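PDB 5B3T: biliverdin reductase from Synechocystis sp., which probably reduces biliverdin to bilirubin with NAD(P)H, as an enzyme of the heme-degrading pathway with a nucleotide-binding Rossmann domain. Local coordinates for residues T82-H87 with Q176-P181; L103-A108 with L312-V317. All coordinates share one frame; numbering follows the deposited sequence.

Contact 1 (T82-H87 with Q176-P181)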
ATOM      1  N   THR A  82      -3.093  -4.149  -8.075  1.00 14.54           N
ATOM      2  CA  THR A  82      -4.350  -4.790  -8.424  1.00 14.99           C
ATOM      3  C   THR A  82      -4.951  -5.462  -7.191  1.00 16.05           C
ATOM      4  O   THR A  82      -4.782  -4.974  -6.063  1.00 14.37           O
ATOM      5  CB  THR A  82      -4.114  -5.784  -9.585  1.00 14.74           C
ATOM      6  OG1 THR A  82      -5.345  -6.405  -9.976  1.00 14.91           O
ATOM      7  CG2 THR A  82      -3.096  -6.867  -9.202  1.00 12.27           C
ATOM      8  N   ILE A  83      -5.687  -6.551  -7.408  1.00 15.56           N
ATOM      9  CA  ILE A  83      -6.321  -7.293  -6.322  1.00 16.16           C
ATOM     10  C   ILE A  83      -5.274  -7.753  -5.312  1.00 15.12           C
ATOM     11  O   ILE A  83      -4.238  -8.314  -5.692  1.00 13.51           O
ATOM     12  CB  ILE A  83      -7.093  -8.486  -6.915  1.00 13.68           C
ATOM     13  CG1 ILE A  83      -8.258  -7.985  -7.784  1.00 21.57           C
ATOM     14  CG2 ILE A  83      -7.560  -9.416  -5.831  1.00 14.88           C
ATOM     15  CD1 ILE A  83      -8.912  -9.078  -8.645  1.00 17.46           C
ATOM     16  N   ASN A  84      -5.569  -7.577  -4.036  1.00 14.06           N
ATOM     17  CA  ASN A  84      -4.603  -7.819  -2.964  1.00 15.11           C
ATOM     18  C   ASN A  84      -3.969  -9.201  -3.065  1.00 15.93           C
ATOM     19  O   ASN A  84      -2.743  -9.342  -3.004  1.00 13.00           O
ATOM     20  CB  ASN A  84      -5.280  -7.656  -1.598  1.00 13.10           C
ATOM     21  CG  ASN A  84      -5.523  -6.206  -1.231  1.00 14.57           C
ATOM     22  OD1 ASN A  84      -4.980  -5.296  -1.857  1.00 13.77           O
ATOM     23  ND2 ASN A  84      -6.332  -5.985  -0.201  1.00 13.80           N
ATOM     24  N   GLN A  85      -4.798 -10.236  -3.222  1.00 14.80           N
ATOM     25  CA  GLN A  85      -4.300 -11.608  -3.165  1.00 17.39           C
ATOM     26  C   GLN A  85      -3.295 -11.903  -4.274  1.00 15.87           C
ATOM     27  O   GLN A  85      -2.420 -12.758  -4.104  1.00 17.81           O
ATOM     28  CB  GLN A  85      -5.476 -12.584  -3.241  1.00 18.69           C
ATOM     29  CG  GLN A  85      -5.096 -14.048  -3.041  1.00 20.77           C
ATOM     30  CD  GLN A  85      -6.292 -14.980  -3.123  1.00 26.48           C
ATOM     31  OE1 GLN A  85      -7.233 -14.738  -3.883  1.00 27.59           O
ATOM     32  NE2 GLN A  85      -6.261 -16.053  -2.341  1.00 27.46           N
ATOM     33  N   LEU A  86      -3.389 -11.196  -5.401  1.00 14.90           N
ATOM     34  CA  LEU A  86      -2.608 -11.531  -6.587  1.00 15.63           C
ATOM     35  C   LEU A  86      -1.171 -11.024  -6.552  1.00 15.62           C
ATOM     36  O   LEU A  86      -0.354 -11.495  -7.352  1.00 14.46           O
ATOM     37  CB  LEU A  86      -3.295 -10.971  -7.837  1.00 15.14           C
ATOM     38  CG  LEU A  86      -4.647 -11.562  -8.229  1.00 17.13           C
ATOM     39  CD1 LEU A  86      -5.185 -10.869  -9.472  1.00 17.62           C
ATOM     40  CD2 LEU A  86      -4.508 -13.056  -8.465  1.00 17.37           C
ATOM     41  N   HIS A  87      -0.835 -10.100  -5.651  1.00 14.25           N
ATOM     42  CA  HIS A  87       0.410  -9.345  -5.791  1.00 15.83           C
ATOM     43  C   HIS A  87       1.637 -10.249  -5.714  1.00 14.46           C
ATOM     44  O   HIS A  87       2.558 -10.127  -6.528  1.00 14.74           O
ATOM     45  CB  HIS A  87       0.475  -8.243  -4.737  1.00 14.10           C
ATOM     46  CG  HIS A  87      -0.228  -6.987  -5.143  1.00 14.67           C
ATOM     47  ND1 HIS A  87       0.132  -5.745  -4.668  1.00 14.25           N
ATOM     48  CD2 HIS A  87      -1.264  -6.783  -5.990  1.00 14.14           C
ATOM     49  CE1 HIS A  87      -0.656  -4.829  -5.202  1.00 14.67           C
ATOM     50  NE2 HIS A  87      -1.511  -5.432  -6.008  1.00 14.46           N
ATOM     51  N   GLN A 176     -11.042 -14.132   0.493  1.00 20.55           N
ATOM     52  CA  GLN A 176      -9.737 -14.581   0.017  1.00 22.58           C
ATOM     53  C   GLN A 176      -9.032 -13.516  -0.819  1.00 20.73           C
ATOM     54  O   GLN A 176      -7.822 -13.313  -0.672  1.00 19.97           O
ATOM     55  CB  GLN A 176      -9.893 -15.876  -0.780  1.00 26.63           C
ATOM     56  CG  GLN A 176     -10.248 -17.080   0.082  1.00 31.53           C
ATOM     57  CD  GLN A 176     -10.413 -18.345  -0.733  1.00 43.64           C
ATOM     58  OE1 GLN A 176     -10.039 -18.393  -1.904  1.00 47.99           O
ATOM     59  NE2 GLN A 176     -10.972 -19.380  -0.115  1.00 42.58           N
ATOM     60  N   GLN A 177      -9.764 -12.826  -1.699  1.00 18.98           N
ATOM     61  CA  GLN A 177      -9.130 -11.840  -2.569  1.00 19.28           C
ATOM     62  C   GLN A 177      -8.675 -10.613  -1.787  1.00 17.64           C
ATOM     63  O   GLN A 177      -7.594 -10.072  -2.049  1.00 14.58           O
ATOM     64  CB  GLN A 177     -10.085 -11.433  -3.691  1.00 18.28           C
ATOM     65  CG  GLN A 177     -10.295 -12.504  -4.750  1.00 21.26           C
ATOM     66  CD  GLN A 177     -11.267 -12.073  -5.830  1.00 21.61           C
ATOM     67  OE1 GLN A 177     -12.472 -11.979  -5.595  1.00 21.85           O
ATOM     68  NE2 GLN A 177     -10.748 -11.805  -7.023  1.00 19.34           N
ATOM     69  N   PHE A 178      -9.485 -10.154  -0.832  1.00 16.62           N
ATOM     70  CA  PHE A 178      -9.104  -8.982  -0.053  1.00 17.28           C
ATOM     71  C   PHE A 178      -8.058  -9.327   0.999  1.00 16.84           C
ATOM     72  O   PHE A 178      -7.166  -8.520   1.280  1.00 16.25           O
ATOM     73  CB  PHE A 178     -10.341  -8.357   0.591  1.00 16.07           C
ATOM     74  CG  PHE A 178     -10.045  -7.131   1.404  1.00 16.40           C
ATOM     75  CD1 PHE A 178      -9.521  -5.995   0.804  1.00 16.84           C
ATOM     76  CD2 PHE A 178     -10.299  -7.107   2.763  1.00 17.31           C
ATOM     77  CE1 PHE A 178      -9.245  -4.862   1.550  1.00 16.27           C
ATOM     78  CE2 PHE A 178     -10.029  -5.977   3.512  1.00 17.10           C
ATOM     79  CZ  PHE A 178      -9.499  -4.854   2.903  1.00 16.46           C
ATOM     80  N   GLY A 179      -8.144 -10.519   1.578  1.00 16.29           N
ATOM     81  CA  GLY A 179      -7.164 -10.958   2.546  1.00 16.38           C
ATOM     82  C   GLY A 179      -7.361 -10.328   3.912  1.00 18.37           C
ATOM     83  O   GLY A 179      -8.400  -9.737   4.226  1.00 17.78           O
ATOM     84  N   PHE A 180      -6.328 -10.466   4.737  1.00 16.54           N
ATOM     85  CA  PHE A 180      -6.358  -9.958   6.102  1.00 18.05           C
ATOM     86  C   PHE A 180      -6.659  -8.462   6.101  1.00 14.54           C
ATOM     87  O   PHE A 180      -5.878  -7.682   5.538  1.00 14.53           O
ATOM     88  CB  PHE A 180      -5.030 -10.235   6.804  1.00 17.46           C
ATOM     89  CG  PHE A 180      -5.034  -9.887   8.268  1.00 17.30           C
ATOM     90  CD1 PHE A 180      -6.055 -10.330   9.095  1.00 18.20           C
ATOM     91  CD2 PHE A 180      -4.015  -9.129   8.817  1.00 15.58           C
ATOM     92  CE1 PHE A 180      -6.064 -10.014  10.443  1.00 19.49           C
ATOM     93  CE2 PHE A 180      -4.018  -8.813  10.165  1.00 17.27           C
ATOM     94  CZ  PHE A 180      -5.044  -9.256  10.979  1.00 17.70           C
ATOM     95  N   PRO A 181      -7.764  -8.025   6.713  1.00 15.76           N
ATOM     96  CA  PRO A 181      -8.222  -6.639   6.512  1.00 15.38           C
ATOM     97  C   PRO A 181      -7.258  -5.572   7.006  1.00 14.55           C
ATOM     98  O   PRO A 181      -7.319  -4.439   6.514  1.00 15.44           O
ATOM     99  CB  PRO A 181      -9.543  -6.591   7.294  1.00 16.62           C
ATOM    100  CG  PRO A 181      -9.994  -8.020   7.368  1.00 17.30           C
ATOM    101  CD  PRO A 181      -8.734  -8.826   7.477  1.00 17.41           C
TER
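Here the loop that follows strand 77-80 of the Rossmann domain meets short helix 175-178 of the C-terminal alpha/beta domain, and it holds two NADP(+)-binding residues, N84 and H87. Taking the helix in order, Q176 offers mainly its carbonyl: the amide carbon CD of Q85 lies 3.3 Å from Q176 O, with the extended Q85 side chain running alongside that of Q176 and the two amide planes 69° apart. At Q177 the carbonyl again does the work. Q85 N gives a weak, bent hydrogen bond of 3.0 Å to Q177 O. The Q177 side chain crosses I83 obliquely, and its NE2 comes 3.7 Å from I83 CD1; W171, another NADP(+)-binding residue, touches both side chains. F178 puts its ring beside the N84 amide, the two planes 33° apart, and K240 makes a cation-pi contact with that ring. Before G179 leaves the helical conformation with positive phi, a backbone shape that favours glycine, F178 presents the last helical carbonyl to N84, whose CG is set beside its own backbone N. The bond from N84 ND2 to F178 O is 3.1 Å long and nearly straight (166° at the hydrogen), in plane with the amide and directed at a carbonyl lone pair, while the same ND2 sits 3.3 Å from F178 CD1.

Contact 2 (L103-A108 with L312-V317)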
ATOM      1  N   LEU A 103       5.728  -2.597  -7.195  1.00 15.67           N
ATOM      2  CA  LEU A 103       4.432  -2.890  -6.607  1.00 16.29           C
ATOM      3  C   LEU A 103       3.961  -1.723  -5.756  1.00 15.27           C
ATOM      4  O   LEU A 103       4.762  -1.065  -5.083  1.00 15.75           O
ATOM      5  CB  LEU A 103       4.476  -4.148  -5.730  1.00 15.72           C
ATOM      6  CG  LEU A 103       4.750  -5.521  -6.340  1.00 16.29           C
ATOM      7  CD1 LEU A 103       6.050  -6.079  -5.793  1.00 14.91           C
ATOM      8  CD2 LEU A 103       3.593  -6.465  -6.042  1.00 14.24           C
ATOM      9  N   GLU A 104       2.660  -1.466  -5.800  1.00 13.77           N
ATOM     10  CA  GLU A 104       1.996  -0.795  -4.696  1.00 14.92           C
ATOM     11  C   GLU A 104       1.735  -1.841  -3.623  1.00 16.05           C
ATOM     12  O   GLU A 104       1.188  -2.907  -3.917  1.00 15.89           O
ATOM     13  CB  GLU A 104       0.687  -0.151  -5.157  1.00 14.41           C
ATOM     14  CG  GLU A 104      -0.019   0.675  -4.088  1.00 15.07           C
ATOM     15  CD  GLU A 104       0.694   1.982  -3.788  1.00 17.41           C
ATOM     16  OE1 GLU A 104       1.600   2.361  -4.561  1.00 17.76           O
ATOM     17  OE2 GLU A 104       0.343   2.637  -2.786  1.00 19.13           O
ATOM     18  N   TYR A 105       2.167  -1.559  -2.396  1.00 14.87           N
ATOM     19  CA  TYR A 105       1.985  -2.482  -1.278  1.00 15.35           C
ATOM     20  C   TYR A 105       0.533  -2.965  -1.249  1.00 14.91           C
ATOM     21  O   TYR A 105      -0.378  -2.168  -1.455  1.00 15.16           O
ATOM     22  CB  TYR A 105       2.366  -1.803   0.038  1.00 14.78           C
ATOM     23  CG  TYR A 105       2.474  -2.752   1.203  1.00 14.53           C
ATOM     24  CD1 TYR A 105       3.653  -3.444   1.451  1.00 14.03           C
ATOM     25  CD2 TYR A 105       1.394  -2.970   2.049  1.00 14.06           C
ATOM     26  CE1 TYR A 105       3.754  -4.320   2.512  1.00 15.50           C
ATOM     27  CE2 TYR A 105       1.486  -3.848   3.110  1.00 14.66           C
ATOM     28  CZ  TYR A 105       2.668  -4.518   3.339  1.00 14.56           C
ATOM     29  OH  TYR A 105       2.763  -5.390   4.398  1.00 12.66           O
ATOM     30  N   PRO A 106       0.301  -4.264  -0.986  1.00 14.38           N
ATOM     31  CA  PRO A 106       1.142  -5.330  -0.424  1.00 13.31           C
ATOM     32  C   PRO A 106       2.214  -5.923  -1.331  1.00 15.77           C
ATOM     33  O   PRO A 106       2.102  -5.910  -2.558  1.00 13.77           O
ATOM     34  CB  PRO A 106       0.120  -6.412  -0.080  1.00 14.70           C
ATOM     35  CG  PRO A 106      -0.905  -6.266  -1.144  1.00 14.24           C
ATOM     36  CD  PRO A 106      -1.013  -4.785  -1.406  1.00 14.17           C
ATOM     37  N   LEU A 107       3.251  -6.467  -0.689  1.00 15.02           N
ATOM     38  CA  LEU A 107       4.300  -7.188  -1.398  1.00 16.04           C
ATOM     39  C   LEU A 107       3.929  -8.654  -1.599  1.00 15.54           C
ATOM     40  O   LEU A 107       4.149  -9.208  -2.683  1.00 15.55           O
ATOM     41  CB  LEU A 107       5.620  -7.066  -0.632  1.00 16.63           C
ATOM     42  CG  LEU A 107       6.764  -8.040  -0.932  1.00 15.47           C
ATOM     43  CD1 LEU A 107       7.230  -7.911  -2.373  1.00 16.83           C
ATOM     44  CD2 LEU A 107       7.920  -7.789   0.032  1.00 18.55           C
ATOM     45  N   ALA A 108       3.365  -9.292  -0.577  1.00 14.79           N
ATOM     46  CA  ALA A 108       3.024 -10.711  -0.638  1.00 15.97           C
ATOM     47  C   ALA A 108       2.078 -11.027   0.516  1.00 16.32           C
ATOM     48  O   ALA A 108       1.773 -10.168   1.351  1.00 15.64           O
ATOM     49  CB  ALA A 108       4.277 -11.588  -0.587  1.00 16.10           C
ATOM     50  N   LEU A 312       9.026  -5.255   3.987  1.00 16.78           N
ATOM     51  CA  LEU A 312       9.175  -6.556   4.630  1.00 16.65           C
ATOM     52  C   LEU A 312       8.757  -6.497   6.092  1.00 15.76           C
ATOM     53  O   LEU A 312       8.140  -7.439   6.603  1.00 15.22           O
ATOM     54  CB  LEU A 312      10.614  -7.054   4.511  1.00 17.21           C
ATOM     55  CG  LEU A 312      11.032  -7.688   3.184  1.00 19.48           C
ATOM     56  CD1 LEU A 312      12.520  -7.998   3.201  1.00 19.75           C
ATOM     57  CD2 LEU A 312      10.220  -8.946   2.914  1.00 19.02           C
ATOM     58  N   TYR A 313       9.081  -5.403   6.786  1.00 15.48           N
ATOM     59  CA  TYR A 313       8.691  -5.307   8.188  1.00 17.73           C
ATOM     60  C   TYR A 313       7.187  -5.117   8.329  1.00 14.87           C
ATOM     61  O   TYR A 313       6.566  -5.700   9.225  1.00 14.52           O
ATOM     62  CB  TYR A 313       9.430  -4.174   8.895  1.00 17.04           C
ATOM     63  CG  TYR A 313       9.106  -4.166  10.369  1.00 18.09           C
ATOM     64  CD1 TYR A 313       9.392  -5.274  11.155  1.00 17.33           C
ATOM     65  CD2 TYR A 313       8.485  -3.078  10.968  1.00 17.40           C
ATOM     66  CE1 TYR A 313       9.089  -5.296  12.495  1.00 17.00           C
ATOM     67  CE2 TYR A 313       8.176  -3.091  12.320  1.00 17.89           C
ATOM     68  CZ  TYR A 313       8.483  -4.206  13.075  1.00 18.66           C
ATOM     69  OH  TYR A 313       8.182  -4.237  14.415  1.00 19.36           O
ATOM     70  N   ALA A 314       6.589  -4.292   7.464  1.00 14.64           N
ATOM     71  CA  ALA A 314       5.137  -4.158   7.457  1.00 14.79           C
ATOM     72  C   ALA A 314       4.473  -5.512   7.243  1.00 16.11           C
ATOM     73  O   ALA A 314       3.436  -5.810   7.848  1.00 13.86           O
ATOM     74  CB  ALA A 314       4.708  -3.168   6.375  1.00 15.31           C
ATOM     75  N   LEU A 315       5.073  -6.348   6.395  1.00 14.60           N
ATOM     76  CA  LEU A 315       4.577  -7.704   6.194  1.00 14.42           C
ATOM     77  C   LEU A 315       4.728  -8.537   7.461  1.00 15.20           C
ATOM     78  O   LEU A 315       3.831  -9.310   7.814  1.00 16.86           O
ATOM     79  CB  LEU A 315       5.316  -8.341   5.016  1.00 17.20           C
ATOM     80  CG  LEU A 315       4.946  -9.722   4.476  1.00 18.64           C
ATOM     81  CD1 LEU A 315       3.437  -9.923   4.407  1.00 16.28           C
ATOM     82  CD2 LEU A 315       5.581  -9.900   3.099  1.00 16.78           C
ATOM     83  N   GLU A 316       5.852  -8.381   8.167  1.00 15.68           N
ATOM     84  CA  GLU A 316       6.034  -9.090   9.432  1.00 15.70           C
ATOM     85  C   GLU A 316       4.978  -8.675  10.449  1.00 16.15           C
ATOM     86  O   GLU A 316       4.411  -9.525  11.147  1.00 15.62           O
ATOM     87  CB  GLU A 316       7.438  -8.838   9.988  1.00 16.54           C
ATOM     88  CG  GLU A 316       7.662  -9.423  11.378  1.00 18.70           C
ATOM     89  CD  GLU A 316       9.057  -9.151  11.922  1.00 18.33           C
ATOM     90  OE1 GLU A 316       9.993  -8.976  11.115  1.00 20.10           O
ATOM     91  OE2 GLU A 316       9.216  -9.112  13.161  1.00 22.66           O
ATOM     92  N   VAL A 317       4.697  -7.374  10.543  1.00 13.99           N
ATOM     93  CA  VAL A 317       3.688  -6.893  11.483  1.00 15.56           C
ATOM     94  C   VAL A 317       2.317  -7.461  11.133  1.00 15.11           C
ATOM     95  O   VAL A 317       1.531  -7.812  12.020  1.00 15.83           O
ATOM     96  CB  VAL A 317       3.677  -5.354  11.510  1.00 14.92           C
ATOM     97  CG1 VAL A 317       2.512  -4.843  12.342  1.00 14.30           C
ATOM     98  CG2 VAL A 317       4.992  -4.828  12.056  1.00 15.42           C
TER
HETATM   99  O   HOH W   1       1.174  -4.855   6.291  1.00 14.37           O
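Backbone first: residues 103-104 finish a parallel strand, the chain then turns through a cis peptide bond before P106, and segment 312-317 of helix 309-325 passes with its closest CA pair, L107 and L315, 7.6 Å apart. Y105 spans the gap to the helix. With CG anti to the backbone N (chi1 -168°), its ring extends to the helix and brings CZ to 3.9 Å from A314 CB. The hydroxyl arrives against the backbone: Y105 OH is 3.2 Å from L315 N, but the angle is too poor for a hydrogen bond. A water supplies the polar link instead. It lies only 2.5 Å from Y105 OH and donates to A314 O at 2.9 Å, so hydroxyl and helical carbonyl share one bridge. P106 CB rests over one ring face, offset toward the rim, and R191 adds a cation-pi contact. An alanine here in place of Y105 would remove the ring and hydroxyl, and would probably loosen the packing on A314 and disturb the water bridge to the helix. Beside the tyrosine the contact is aliphatic. L107 crosses L312 obliquely, methyl to methyl, with CD2 to CD2 at 3.9 Å, and A108 CB lies 4.3 Å from L315 CD2. The other L315 methyl, CD1, rests against a carbonyl, 3.5 Å from A108 O. Helix 111-124 touches L107, A108 and L312. Strand end, cis-proline turn and the NADP(+)-binding Y105 thus join the Rossmann domain to a C-terminal-domain helix, the two-domain architecture of the Gfo/Idh/MocA family.

Overall arrangement
Both contacts join the Rossmann domain to the C-terminal alpha/beta domain, and each takes its Rossmann half from the chain at or just beyond the end of neighbouring strands, 77-80 and 100-104, of the parallel sheet. Contact 1 lies at the surface and relies on amides and helix-end carbonyls; contact 2 is buried and mostly apolar, its polar bridge being water-mediated rather than direct. Their centres are 12 Å apart, and they touch through H87, whose ND1 probably hydrogen-bonds P106 O at 2.9 Å. N84 and H87 from contact 1 and Y105 from contact 2 all bind NADP(+), so both contacts contribute residues to the cofactor site; no cofactor is bound in this apo model.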